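Local coordinates for CIR protein (Plasmodium chabaudi chabaudi, PDB 6ZYV), which is of unknown function but belongs to the Plasmodium-interspersed repeat (PIR) family, whose helical ectodomains are probably displayed at the surface of infected red blood cells, at residues Ile92-Ser96 against Leu110-Tyr114; Cys181-Gln186 against Ser232-Pro236; Tyr192-Asn197 against Leu237-Thr242. The protein carries 5 engineered substitutions. All coordinates share one frame; numbering follows the deposited sequence.

Interaction 1: residues Ile92-Ser96 against Leu110-Tyr114; sequences ILWLS and LKNFY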
# COMPACT_ATOMS: atom_id res chain seq x y z
N ILE A 92 4.21 -0.76 -3.74
CA ILE A 92 4.37 0.08 -4.92
C ILE A 92 3.19 1.04 -5.11
O ILE A 92 3.37 2.15 -5.60
CB ILE A 92 4.70 -0.79 -6.15
CG1 ILE A 92 6.13 -1.38 -5.97
CG2 ILE A 92 4.58 -0.02 -7.49
CD1 ILE A 92 6.48 -2.49 -6.90
N LEU A 93 2.01 0.67 -4.61
CA LEU A 93 0.84 1.56 -4.60
C LEU A 93 1.12 2.69 -3.61
O LEU A 93 0.88 3.85 -3.94
CB LEU A 93 -0.44 0.78 -4.18
CG LEU A 93 -1.71 1.62 -4.05
CD1 LEU A 93 -2.07 2.27 -5.41
CD2 LEU A 93 -2.88 0.77 -3.48
N TRP A 94 1.67 2.37 -2.42
CA TRP A 94 2.03 3.38 -1.43
C TRP A 94 3.11 4.29 -1.99
O TRP A 94 3.03 5.51 -1.85
CB TRP A 94 2.51 2.72 -0.12
CG TRP A 94 3.06 3.70 0.88
CD1 TRP A 94 2.34 4.50 1.73
CD2 TRP A 94 4.45 4.03 1.10
NE1 TRP A 94 3.20 5.26 2.49
CE2 TRP A 94 4.50 4.98 2.12
CE3 TRP A 94 5.67 3.55 0.57
CZ2 TRP A 94 5.72 5.50 2.61
CZ3 TRP A 94 6.86 4.08 1.03
CH2 TRP A 94 6.89 5.05 2.03
N LEU A 95 4.12 3.71 -2.66
CA LEU A 95 5.21 4.46 -3.26
C LEU A 95 4.69 5.44 -4.31
O LEU A 95 5.14 6.59 -4.34
CB LEU A 95 6.26 3.50 -3.82
CG LEU A 95 7.54 4.16 -4.37
CD1 LEU A 95 8.21 5.03 -3.32
CD2 LEU A 95 8.49 3.10 -4.94
N SER A 96 3.70 5.02 -5.13
CA SER A 96 3.07 5.87 -6.14
C SER A 96 2.37 7.05 -5.49
O SER A 96 2.48 8.17 -5.97
CB SER A 96 2.07 5.09 -6.97
OG SER A 96 2.74 4.00 -7.56
N LEU A 110 8.37 7.17 -11.09
CA LEU A 110 8.41 5.96 -10.28
C LEU A 110 9.49 4.96 -10.72
O LEU A 110 10.26 4.51 -9.87
CB LEU A 110 7.02 5.31 -10.25
CG LEU A 110 6.89 3.91 -9.64
CD1 LEU A 110 7.19 3.94 -8.17
CD2 LEU A 110 5.51 3.36 -9.88
N LYS A 111 9.54 4.59 -12.03
CA LYS A 111 10.54 3.64 -12.51
C LYS A 111 11.97 4.14 -12.23
O LYS A 111 12.79 3.40 -11.69
CB LYS A 111 10.34 3.34 -14.01
CG LYS A 111 11.21 2.18 -14.53
CD LYS A 111 10.65 1.57 -15.83
CE LYS A 111 11.44 0.34 -16.24
NZ LYS A 111 11.00 -0.22 -17.55
N ASN A 112 12.21 5.42 -12.50
CA ASN A 112 13.48 6.08 -12.25
C ASN A 112 13.82 6.11 -10.75
O ASN A 112 14.94 5.78 -10.38
CB ASN A 112 13.46 7.49 -12.86
CG ASN A 112 14.74 8.25 -12.66
OD1 ASN A 112 14.85 9.09 -11.75
ND2 ASN A 112 15.76 7.94 -13.46
N PHE A 113 12.87 6.49 -9.89
CA PHE A 113 13.05 6.49 -8.44
C PHE A 113 13.40 5.08 -7.93
O PHE A 113 14.26 4.96 -7.07
CB PHE A 113 11.79 7.04 -7.72
CG PHE A 113 11.97 7.19 -6.22
CD1 PHE A 113 11.73 6.13 -5.37
CD2 PHE A 113 12.39 8.39 -5.68
CE1 PHE A 113 11.96 6.26 -4.01
CE2 PHE A 113 12.60 8.53 -4.32
CZ PHE A 113 12.41 7.45 -3.49
N TYR A 114 12.72 4.03 -8.41
CA TYR A 114 12.99 2.67 -7.96
C TYR A 114 14.43 2.26 -8.26
O TYR A 114 15.13 1.77 -7.38
CB TYR A 114 12.02 1.66 -8.61
CG TYR A 114 11.78 0.43 -7.76
CD1 TYR A 114 12.66 -0.65 -7.79
CD2 TYR A 114 10.69 0.34 -6.91
CE1 TYR A 114 12.44 -1.78 -7.02
CE2 TYR A 114 10.46 -0.79 -6.14
CZ TYR A 114 11.35 -1.84 -6.17
OH TYR A 114 11.10 -2.94 -5.38

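Interaction 2: residues Cys181-Gln186 against Ser232-Pro236; sequences CLKDAQ and SNFPP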
# COMPACT_ATOMS: atom_id res chain seq x y z
N CYS A 181 -19.89 -1.07 11.48
CA CYS A 181 -19.36 -1.72 10.29
C CYS A 181 -20.30 -1.65 9.11
O CYS A 181 -19.85 -1.33 8.02
CB CYS A 181 -18.90 -3.15 10.54
SG CYS A 181 -17.94 -3.87 9.17
N LEU A 182 -21.58 -1.94 9.31
CA LEU A 182 -22.54 -1.90 8.21
C LEU A 182 -22.69 -0.49 7.63
O LEU A 182 -22.62 -0.32 6.43
CB LEU A 182 -23.89 -2.51 8.61
CG LEU A 182 -24.95 -2.56 7.51
CD1 LEU A 182 -24.48 -3.38 6.30
CD2 LEU A 182 -26.25 -3.11 8.03
N LYS A 183 -22.85 0.52 8.49
CA LYS A 183 -22.95 1.92 8.08
C LYS A 183 -21.69 2.34 7.30
O LYS A 183 -21.82 2.93 6.23
CB LYS A 183 -23.13 2.82 9.32
CG LYS A 183 -23.29 4.31 9.00
CD LYS A 183 -23.35 5.19 10.27
CE LYS A 183 -24.76 5.50 10.76
NZ LYS A 183 -24.94 6.94 11.11
N ASP A 184 -20.50 1.98 7.79
CA ASP A 184 -19.24 2.31 7.13
C ASP A 184 -19.07 1.60 5.79
O ASP A 184 -18.55 2.21 4.85
CB ASP A 184 -18.03 2.08 8.04
CG ASP A 184 -17.95 3.01 9.23
OD1 ASP A 184 -18.75 3.99 9.28
OD2 ASP A 184 -17.09 2.77 10.12
N ALA A 185 -19.50 0.33 5.69
CA ALA A 185 -19.42 -0.44 4.47
C ALA A 185 -20.34 0.16 3.40
O ALA A 185 -19.94 0.24 2.24
CB ALA A 185 -19.79 -1.89 4.73
N GLN A 186 -21.53 0.64 3.80
CA GLN A 186 -22.46 1.30 2.88
C GLN A 186 -21.90 2.62 2.37
O GLN A 186 -22.00 2.90 1.18
CB GLN A 186 -23.86 1.50 3.51
CG GLN A 186 -24.95 1.87 2.46
CD GLN A 186 -25.40 0.76 1.50
OE1 GLN A 186 -25.99 -0.26 1.90
NE2 GLN A 186 -25.13 0.93 0.20
N SER A 232 -25.01 -9.10 9.85
CA SER A 232 -25.54 -8.08 8.95
C SER A 232 -25.49 -8.46 7.48
O SER A 232 -24.64 -9.24 7.05
CB SER A 232 -24.77 -6.77 9.14
OG SER A 232 -24.70 -6.38 10.50
N ASN A 233 -26.37 -7.85 6.69
CA ASN A 233 -26.43 -8.02 5.25
C ASN A 233 -25.65 -6.88 4.61
O ASN A 233 -26.18 -5.79 4.43
CB ASN A 233 -27.89 -8.00 4.82
CG ASN A 233 -28.15 -8.13 3.35
OD1 ASN A 233 -29.23 -7.75 2.87
ND2 ASN A 233 -27.21 -8.69 2.58
N PHE A 234 -24.39 -7.11 4.30
CA PHE A 234 -23.51 -6.10 3.74
C PHE A 234 -23.75 -5.93 2.25
O PHE A 234 -24.03 -6.90 1.56
CB PHE A 234 -22.04 -6.45 4.03
CG PHE A 234 -21.65 -6.26 5.48
CD1 PHE A 234 -21.16 -5.05 5.92
CD2 PHE A 234 -21.77 -7.30 6.39
CE1 PHE A 234 -20.80 -4.88 7.25
CE2 PHE A 234 -21.40 -7.13 7.73
CZ PHE A 234 -20.93 -5.91 8.15
N PRO A 235 -23.68 -4.69 1.75
CA PRO A 235 -23.87 -4.49 0.31
C PRO A 235 -22.69 -5.06 -0.48
O PRO A 235 -21.55 -5.11 0.02
CB PRO A 235 -23.94 -2.95 0.18
CG PRO A 235 -23.12 -2.45 1.30
CD PRO A 235 -23.32 -3.42 2.43
N PRO A 236 -22.94 -5.52 -1.71
CA PRO A 236 -21.83 -6.01 -2.54
C PRO A 236 -21.00 -4.85 -3.11
O PRO A 236 -21.50 -3.73 -3.26
CB PRO A 236 -22.53 -6.77 -3.66
CG PRO A 236 -23.85 -6.03 -3.82
CD PRO A 236 -24.22 -5.51 -2.45

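Interaction 3: residues Tyr192-Asn197 against Leu237-Thr242; sequences YQKFLN and LPTTKT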
# COMPACT_ATOMS: atom_id res chain seq x y z
N TYR A 192 -16.96 4.35 -3.46
CA TYR A 192 -16.32 3.62 -4.54
C TYR A 192 -17.15 3.74 -5.86
O TYR A 192 -16.57 3.96 -6.93
CB TYR A 192 -16.11 2.17 -4.13
CG TYR A 192 -15.51 1.35 -5.25
CD1 TYR A 192 -14.25 1.63 -5.75
CD2 TYR A 192 -16.23 0.32 -5.83
CE1 TYR A 192 -13.71 0.90 -6.79
CE2 TYR A 192 -15.69 -0.44 -6.86
CZ TYR A 192 -14.43 -0.15 -7.34
OH TYR A 192 -13.93 -0.85 -8.41
N GLN A 193 -18.49 3.65 -5.77
CA GLN A 193 -19.36 3.81 -6.94
C GLN A 193 -19.17 5.21 -7.54
O GLN A 193 -19.07 5.35 -8.75
CB GLN A 193 -20.84 3.60 -6.55
CG GLN A 193 -21.82 3.73 -7.73
CD GLN A 193 -21.61 2.64 -8.75
OE1 GLN A 193 -22.05 1.50 -8.57
NE2 GLN A 193 -20.94 2.96 -9.86
N LYS A 194 -19.04 6.24 -6.68
CA LYS A 194 -18.79 7.61 -7.10
C LYS A 194 -17.41 7.72 -7.76
O LYS A 194 -17.27 8.44 -8.74
CB LYS A 194 -18.93 8.58 -5.93
CG LYS A 194 -18.82 10.04 -6.34
CD LYS A 194 -19.33 11.01 -5.26
CE LYS A 194 -19.16 12.46 -5.66
NZ LYS A 194 -17.74 12.89 -5.56
N PHE A 195 -16.41 7.00 -7.26
CA PHE A 195 -15.07 6.98 -7.86
C PHE A 195 -15.14 6.42 -9.31
O PHE A 195 -14.50 6.97 -10.21
CB PHE A 195 -14.10 6.18 -6.97
CG PHE A 195 -12.86 5.68 -7.66
CD1 PHE A 195 -11.79 6.53 -7.89
CD2 PHE A 195 -12.78 4.37 -8.11
CE1 PHE A 195 -10.67 6.08 -8.58
CE2 PHE A 195 -11.67 3.92 -8.80
CZ PHE A 195 -10.62 4.77 -9.03
N LEU A 196 -15.90 5.34 -9.53
CA LEU A 196 -16.04 4.73 -10.85
C LEU A 196 -16.74 5.68 -11.82
O LEU A 196 -16.30 5.82 -12.96
CB LEU A 196 -16.81 3.40 -10.76
CG LEU A 196 -16.16 2.28 -9.93
CD1 LEU A 196 -17.07 1.03 -9.85
CD2 LEU A 196 -14.79 1.92 -10.49
N ASN A 197 -17.82 6.33 -11.34
CA ASN A 197 -18.63 7.28 -12.11
C ASN A 197 -17.88 8.56 -12.42
O ASN A 197 -17.81 8.94 -13.56
CB ASN A 197 -19.96 7.58 -11.39
CG ASN A 197 -20.85 6.39 -11.21
OD1 ASN A 197 -20.54 5.29 -11.65
ND2 ASN A 197 -21.99 6.55 -10.54
N LEU A 237 -19.74 -5.11 -3.42
CA LEU A 237 -18.87 -4.10 -4.01
C LEU A 237 -19.34 -3.80 -5.43
O LEU A 237 -19.57 -4.74 -6.20
CB LEU A 237 -17.43 -4.60 -4.04
CG LEU A 237 -16.41 -3.54 -4.44
CD1 LEU A 237 -16.18 -2.57 -3.31
CD2 LEU A 237 -15.13 -4.17 -4.88
N PRO A 238 -19.53 -2.51 -5.79
CA PRO A 238 -19.94 -2.15 -7.16
C PRO A 238 -19.09 -2.79 -8.26
O PRO A 238 -17.88 -2.95 -8.09
CB PRO A 238 -19.80 -0.63 -7.17
CG PRO A 238 -19.94 -0.23 -5.74
CD PRO A 238 -19.33 -1.32 -4.95
N THR A 239 -19.72 -3.23 -9.37
CA THR A 239 -18.98 -3.91 -10.44
C THR A 239 -18.67 -3.05 -11.65
O THR A 239 -17.82 -3.43 -12.46
CB THR A 239 -19.72 -5.19 -10.89
OG1 THR A 239 -20.92 -4.84 -11.55
CG2 THR A 239 -20.02 -6.13 -9.75
N THR A 240 -19.40 -1.95 -11.84
CA THR A 240 -19.24 -1.11 -13.02
C THR A 240 -19.61 0.34 -12.74
O THR A 240 -20.26 0.63 -11.74
CB THR A 240 -20.15 -1.69 -14.15
OG1 THR A 240 -20.11 -0.83 -15.29
CG2 THR A 240 -21.60 -1.83 -13.71
N LYS A 241 -19.24 1.26 -13.66
CA LYS A 241 -19.72 2.63 -13.56
C LYS A 241 -21.25 2.63 -13.85
O LYS A 241 -21.77 1.72 -14.51
CB LYS A 241 -18.95 3.61 -14.48
CG LYS A 241 -19.25 3.49 -15.96
CD LYS A 241 -18.22 4.24 -16.80
CE LYS A 241 -18.38 3.92 -18.27
NZ LYS A 241 -17.13 4.21 -19.05
N THR A 242 -21.95 3.59 -13.29
CA THR A 242 -23.40 3.74 -13.29
C THR A 242 -23.76 5.14 -13.80
O THR A 242 -24.74 5.28 -14.53
CB THR A 242 -23.87 3.42 -11.85
OG1 THR A 242 -24.13 2.02 -11.72
CG2 THR A 242 -25.07 4.23 -11.39
O HOH W 1 -15.41 -2.77 -9.45

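Interaction 1: residues Ile92-Ser96 against Leu110-Tyr114
Ile92, Leu95 and Ser96 on helix 81-101 face Leu110, Phe113 and Tyr114 on helix 110-118, the short segments' axes passing 11.5 Å apart at their closest with 111° between their N-to-C directions. The backbones draw nearest at Ser96 and Leu110, and side chains fill the rest of the gap. Leu95 carries most of the contact. Its CD2 branch meets Leu110 CD1 at 3.6 Å and also rests 4.0 Å from Tyr114 CD2, while the other branch, CD1, turns to Phe113 CE1 at 4.0 Å. With CG anti to the backbone N (chi1 -175°), the fork is carried to the facing helix, and the two methyls are shared among three partners. Leucine suits this place because its branching lies beyond CB, far enough out to span the gap. The Leu95 and Tyr114 side chains cross at about a right angle.

Leu110 is forked in the same way: CD1 serves Leu95, whereas CD2 touches Ile92 CG2 at 4.2 Å and Ser96 OG at 3.7 Å. Ile92 CG1 makes a looser approach to the Tyr114 ring. A serine can sit in this apolar setting because its hydroxyl is satisfied within its own helix, OG donating to Ile92 O over 2.8 Å. This carbonyl also takes the helical bond from Ser96 N, the two donors arriving from opposite faces of its plane, so the hydroxyl can lie beside a methyl group at little cost.

All six touching residues are buried, and further helices pack round them. Helix 55-71 contributes Ile59 against Leu95 and Phe113, and Phe63 against the Tyr114 ring; helix 134-149 brings Met147 to Ile92 and Ser96, and helix 154-174 sets Ile154 against Ser96. The phenol OH of Tyr114 hydrogen-bonds Tyr124, and loops add Ile107 beside Ser96 and Glu119 beside Tyr114.

Interaction 2: residues Cys181-Gln186 against Ser232-Pro236
Leu182 lies over the ring of Phe234, and the rest of the contact is arranged round this pair. The methyl CD1 stands 4.2 Å from the centroid of the Phe234 ring and 30° off the ring normal, an off-centre CH-pi contact in which the two side chains run at a slant. Ala185 meets the same ring differently: its CB abuts the edge, near the plane, at 3.6 Å from Phe234 CD1. Alanine's short side chain lets the helix backbone come close to the ring edge here. Cys181 completes the set with an oblique sulfur-aromatic contact, SG to Phe234 CE1 being 3.6 Å. Thus one flat side chain, turned toward the helix by a chi1 of -72°, is met by residues from successive turns.

Further along, Pro235 presents its ring to the side chain of Gln186, whose bend at chi2 (72°) brings the amide back across the proline; OE1 lies 3.7 Å from Pro235 CG. Leu182 CD1 also approaches Pro235 CD at 4.0 Å, so this leucine spans both the aromatic and the proline ring. Its other methyl, CD2, touches CB of Ser232, whose hydroxyl is bonded to Gln230.

No hydrogen bond joins the two segments; shape and apolar surface do the work. Cys181 is in disulfide linkage with Cys226 of helix 213-226, and Tyr219 of that helix bonds Pro235 O. Phe234 therefore packs beside a disulfide that ties helix 181-198 to helix 213-226, and Pro235, which packs on the first of these helices, begins with Pro236 an extended, polyproline II-like run of chain.

Interaction 3: residues Tyr192-Asn197 against Leu237-Thr242
Tyr192 and Pro238 form the close-packed end of this contact, the proline CD lying 3.6 Å from CD2 of the Tyr192 ring. Leu237 crosses the same side chain at about a right angle, its CD1 3.8 Å from Tyr192 CD2, while Leu196 of the tyrosine's own helix puts CG over one ring face. A rigid proline fits here because its compact ring packs against the aromatic while its carbonyl stays available at the ring edge. One water joins the two polar ends: it lies 2.6 Å from Tyr192 OH and donates to Pro238 O at 2.8 Å. The phenol hydroxyl also hydrogen-bonds Tyr208, so its buried end has more than one partner.

Toward Thr242 the packing gives way to exposed, polar chain. Lys241 brings only its backbone and CB near Asn197, and its extended side chain leads away to Asn200. What holds the segment here is a pair of side-chain amides. Gln193, bent at chi2 (66°), directs NE2 to Thr240 O over 3.1 Å, a nearly straight bond that uses a carbonyl lone pair and lies in the glutamine's amide plane. Asn197 OD1 accepts from Thr242 N at 2.8 Å and from Gln193 NE2 at 3.0 Å, both donors lying out of its plane, on opposite faces.

Both amides supply hydrogen-bond partners to main-chain atoms of a segment that is neither helix nor strand, and the less straight bond between them probably helps to hold both. The chemistry implies that the chain is held mainly by apolar contact, with one bridging water, at its inner end and by directional hydrogen bonds to its main chain where solvent is near.

Interaction 1 is the core contact: all its touching residues are buried and both partners are helices. Interactions 2 and 3 are nearer the surface, on the opposite side of the chain's centre from interaction 1 in the case of interaction 2, whose centre is 33 Å away. These two share their elements, since both lay the chain after helix 213-226 along helix 181-198; their centres are 16 Å apart and their segments follow on in sequence. Aromatic and proline contacts beside a disulfide serve interaction 2, whereas interaction 3 alone has hydrogen bonds across its segments, with a bridging water, as the chain runs on toward the predicted transmembrane helix.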